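Local structure of muramidase (Trichobolus zukalii, 6ZMV) at residues A[150-156]-A[168-172]. The protein probably cleaves the glycan strands of bacterial peptidoglycan as a fungal lysozyme (muramidase) of glycoside hydrolase family 25. Residues are numbered along the deposited sequence.
Sequences FATTCPL and IPGGW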
ATOM      1  N   PHE A 150       2.744  -8.903  12.153  1.00  6.57           N
ATOM      2  CA  PHE A 150       2.810  -8.927  10.663  1.00  5.40           C
ATOM      3  C   PHE A 150       4.237  -8.826  10.143  1.00  5.18           C
ATOM      4  O   PHE A 150       4.435  -8.814   8.936  1.00  6.29           O
ATOM      5  CB  PHE A 150       1.892  -7.851  10.093  1.00  5.75           C
ATOM      6  CG  PHE A 150       0.507  -7.882  10.704  1.00  5.84           C
ATOM      7  CD1 PHE A 150      -0.355  -8.941  10.512  1.00  5.84           C
ATOM      8  CD2 PHE A 150       0.146  -6.913  11.602  1.00  6.78           C
ATOM      9  CE1 PHE A 150      -1.567  -8.992  11.161  1.00  6.63           C
ATOM     10  CE2 PHE A 150      -1.070  -6.972  12.284  1.00  7.31           C
ATOM     11  CZ  PHE A 150      -1.919  -8.022  12.058  1.00  6.67           C
ATOM     12  N   ALA A 151       5.194  -8.705  11.051  1.00  5.65           N
ATOM     13  CA  ALA A 151       6.593  -8.347  10.721  1.00  6.63           C
ATOM     14  C   ALA A 151       7.268  -9.420   9.888  1.00  7.09           C
ATOM     15  O   ALA A 151       8.206  -9.030   9.190  1.00 10.68           O
ATOM     16  CB  ALA A 151       7.354  -8.049  11.947  1.00  7.36           C
ATOM     17  N   THR A 152       6.815 -10.669   9.936  1.00  7.94           N
ATOM     18  CA  THR A 152       7.438 -11.753   9.170  1.00  9.02           C
ATOM     19  C   THR A 152       6.685 -12.132   7.907  1.00  8.84           C
ATOM     20  O   THR A 152       7.189 -12.916   7.167  1.00 13.28           O
ATOM     21  CB  THR A 152       7.664 -13.014  10.019  1.00 11.75           C
ATOM     22  OG1 THR A 152       6.401 -13.530  10.432  1.00 14.28           O
ATOM     23  CG2 THR A 152       8.480 -12.736  11.264  1.00 16.08           C
ATOM     24  N   THR A 153       5.559 -11.478   7.636  1.00  7.39           N
ATOM     25  CA  THR A 153       4.662 -11.871   6.551  1.00  7.70           C
ATOM     26  C   THR A 153       4.306 -10.747   5.585  1.00  5.81           C
ATOM     27  O   THR A 153       4.277 -11.005   4.388  1.00  7.69           O
ATOM     28  CB  THR A 153       3.380 -12.457   7.118  1.00  8.39           C
ATOM     29  OG1 THR A 153       2.802 -11.590   8.082  1.00  8.78           O
ATOM     30  CG2 THR A 153       3.631 -13.827   7.721  1.00 10.17           C
ATOM     31  N   CYS A 154       4.044  -9.544   6.074  1.00  5.50           N
ATOM     32  CA  CYS A 154       3.544  -8.449   5.251  1.00  5.07           C
ATOM     33  C   CYS A 154       4.594  -7.407   5.039  1.00  5.21           C
ATOM     34  O   CYS A 154       5.087  -6.822   6.004  1.00  7.12           O
ATOM     35  CB  CYS A 154       2.355  -7.831   5.953  1.00  5.06           C
ATOM     36  SG  CYS A 154       0.943  -8.933   6.213  1.00  6.51           S
ATOM     37  N   PRO A 155       5.003  -7.112   3.784  1.00  4.68           N
ATOM     38  CA  PRO A 155       5.992  -6.052   3.573  1.00  4.49           C
ATOM     39  C   PRO A 155       5.495  -4.717   4.114  1.00  4.00           C
ATOM     40  O   PRO A 155       4.314  -4.388   3.958  1.00  5.13           O
ATOM     41  CB  PRO A 155       6.112  -5.947   2.066  1.00  5.34           C
ATOM     42  CG  PRO A 155       5.788  -7.380   1.621  1.00  5.32           C
ATOM     43  CD  PRO A 155       4.666  -7.798   2.538  1.00  4.60           C
ATOM     44  N   LEU A 156       6.387  -3.972   4.762  1.00  3.24           N
ATOM     45  CA  LEU A 156       6.080  -2.661   5.354  1.00  3.29           C
ATOM     46  C   LEU A 156       6.303  -1.556   4.353  1.00  3.31           C
ATOM     47  O   LEU A 156       7.398  -1.427   3.780  1.00  3.79           O
ATOM     48  CB  LEU A 156       6.939  -2.462   6.596  1.00  3.44           C
ATOM     49  CG  LEU A 156       6.892  -1.090   7.236  1.00  4.37           C
ATOM     50  CD1 LEU A 156       5.501  -0.773   7.785  1.00  5.49           C
ATOM     51  CD2 LEU A 156       7.936  -0.949   8.298  1.00  5.42           C
ATOM     52  N   ILE A 168      11.956   2.014  12.687  1.00  7.27           N
ATOM     53  CA  ILE A 168      11.072   1.044  12.036  1.00  6.77           C
ATOM     54  C   ILE A 168      10.121   0.492  13.093  1.00  6.66           C
ATOM     55  O   ILE A 168      10.562  -0.040  14.115  1.00  7.71           O
ATOM     56  CB  ILE A 168      11.888  -0.051  11.363  1.00  5.81           C
ATOM     57  CG1 ILE A 168      13.068   0.442  10.510  1.00  7.61           C
ATOM     58  CG2 ILE A 168      10.985  -0.952  10.574  1.00  5.74           C
ATOM     59  CD1 ILE A 168      12.670   1.347   9.375  1.00  8.59           C
ATOM     60  N   PRO A 169       8.795   0.621  12.881  1.00  6.87           N
ATOM     61  CA  PRO A 169       7.866   0.153  13.892  1.00  6.07           C
ATOM     62  C   PRO A 169       7.676  -1.372  13.830  1.00  5.58           C
ATOM     63  O   PRO A 169       8.111  -2.035  12.878  1.00  5.37           O
ATOM     64  CB  PRO A 169       6.548   0.846  13.472  1.00  8.32           C
ATOM     65  CG  PRO A 169       6.678   0.931  11.901  1.00  7.81           C
ATOM     66  CD  PRO A 169       8.151   1.204  11.692  1.00  6.90           C
ATOM     67  N   GLY A 170       6.989  -1.891  14.838  1.00  6.81           N
ATOM     68  CA  GLY A 170       6.348  -3.201  14.754  1.00  7.17           C
ATOM     69  C   GLY A 170       7.316  -4.352  14.649  1.00  7.53           C
ATOM     70  O   GLY A 170       6.884  -5.412  14.223  1.00  8.15           O
ATOM     71  N   GLY A 171       8.568  -4.201  15.015  1.00  8.11           N
ATOM     72  CA  GLY A 171       9.479  -5.331  14.874  1.00  7.45           C
ATOM     73  C   GLY A 171       9.769  -5.709  13.439  1.00  7.42           C
ATOM     74  O   GLY A 171      10.434  -6.736  13.212  1.00  8.40           O
ATOM     75  N   TRP A 172       9.360  -4.900  12.478  1.00  6.65           N
ATOM     76  CA  TRP A 172       9.835  -5.126  11.071  1.00  5.24           C
ATOM     77  C   TRP A 172      11.328  -4.932  11.022  1.00  6.85           C
ATOM     78  O   TRP A 172      11.878  -4.087  11.740  1.00  9.21           O
ATOM     79  CB  TRP A 172       9.103  -4.172  10.148  1.00  4.40           C
ATOM     80  CG  TRP A 172       7.810  -4.657   9.551  1.00  4.23           C
ATOM     81  CD1 TRP A 172       7.695  -5.543   8.512  1.00  4.26           C
ATOM     82  CD2 TRP A 172       6.469  -4.305   9.887  1.00  4.55           C
ATOM     83  NE1 TRP A 172       6.391  -5.751   8.191  1.00  5.66           N
ATOM     84  CE2 TRP A 172       5.608  -4.978   8.998  1.00  5.13           C
ATOM     85  CE3 TRP A 172       5.932  -3.430  10.828  1.00  5.30           C
ATOM     86  CZ2 TRP A 172       4.208  -4.800   9.062  1.00  5.87           C
ATOM     87  CZ3 TRP A 172       4.558  -3.294  10.911  1.00  6.36           C
ATOM     88  CH2 TRP A 172       3.713  -3.939  10.003  1.00  6.20           C
TER
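In 150-156, Phe150 O accepts hydrogen bonds from Thr153 N (3.2 Å) and Cys154 N (3.0 Å), curling the chain before it extends into strand 156-159. Within 168-172, residues Pro169 to Trp172 form a type I' beta turn, closed by the hydrogen bond from Trp172 N to Pro169 O (3.2 Å). Its inner residues, Gly170 and Gly171, both have positive phi, which favours glycine; a CB on Gly170 would also collide with the indole. The nearest CA atoms across the segments are those of Ala151 and Trp172, 4.6 Å apart. The pair is a compact example of how a tryptophan can join two segments that share no backbone pairing with each other.

The indole of Trp172 slots into the bend of 150-156. Ala151 CA lies 3.7 Å from the centroid of the Trp172 five-membered ring, and Leu156 CB covers the opposite face at 3.5 Å from the same centroid, both as CH-pi contacts. At the ring edge, Trp172 NE1 donates to Cys154 O at 2.8 Å. Leu156 CD2 continues the apolar surface onto Ile168 CG2 at 3.8 Å and Pro169 CD at 4.0 Å, while Phe150 CB touches Trp172 CZ2 at 4.0 Å. Beyond the segments, Trp140 of helix 137-144 meets Trp172 edge-to-face, and Asn146 OD1 accepts a hydrogen bond from Gly170 N.

The contact thus joins the loop before strand 156-159 of the TIM-barrel-like fold, together with the strand's first residue, to the loop after it. C-H groups of Ala151 and Leu156 cover the two faces of the five-membered ring, and its one polar atom is satisfied by a main-chain carbonyl, so the ring can be buried without stranding its N-H.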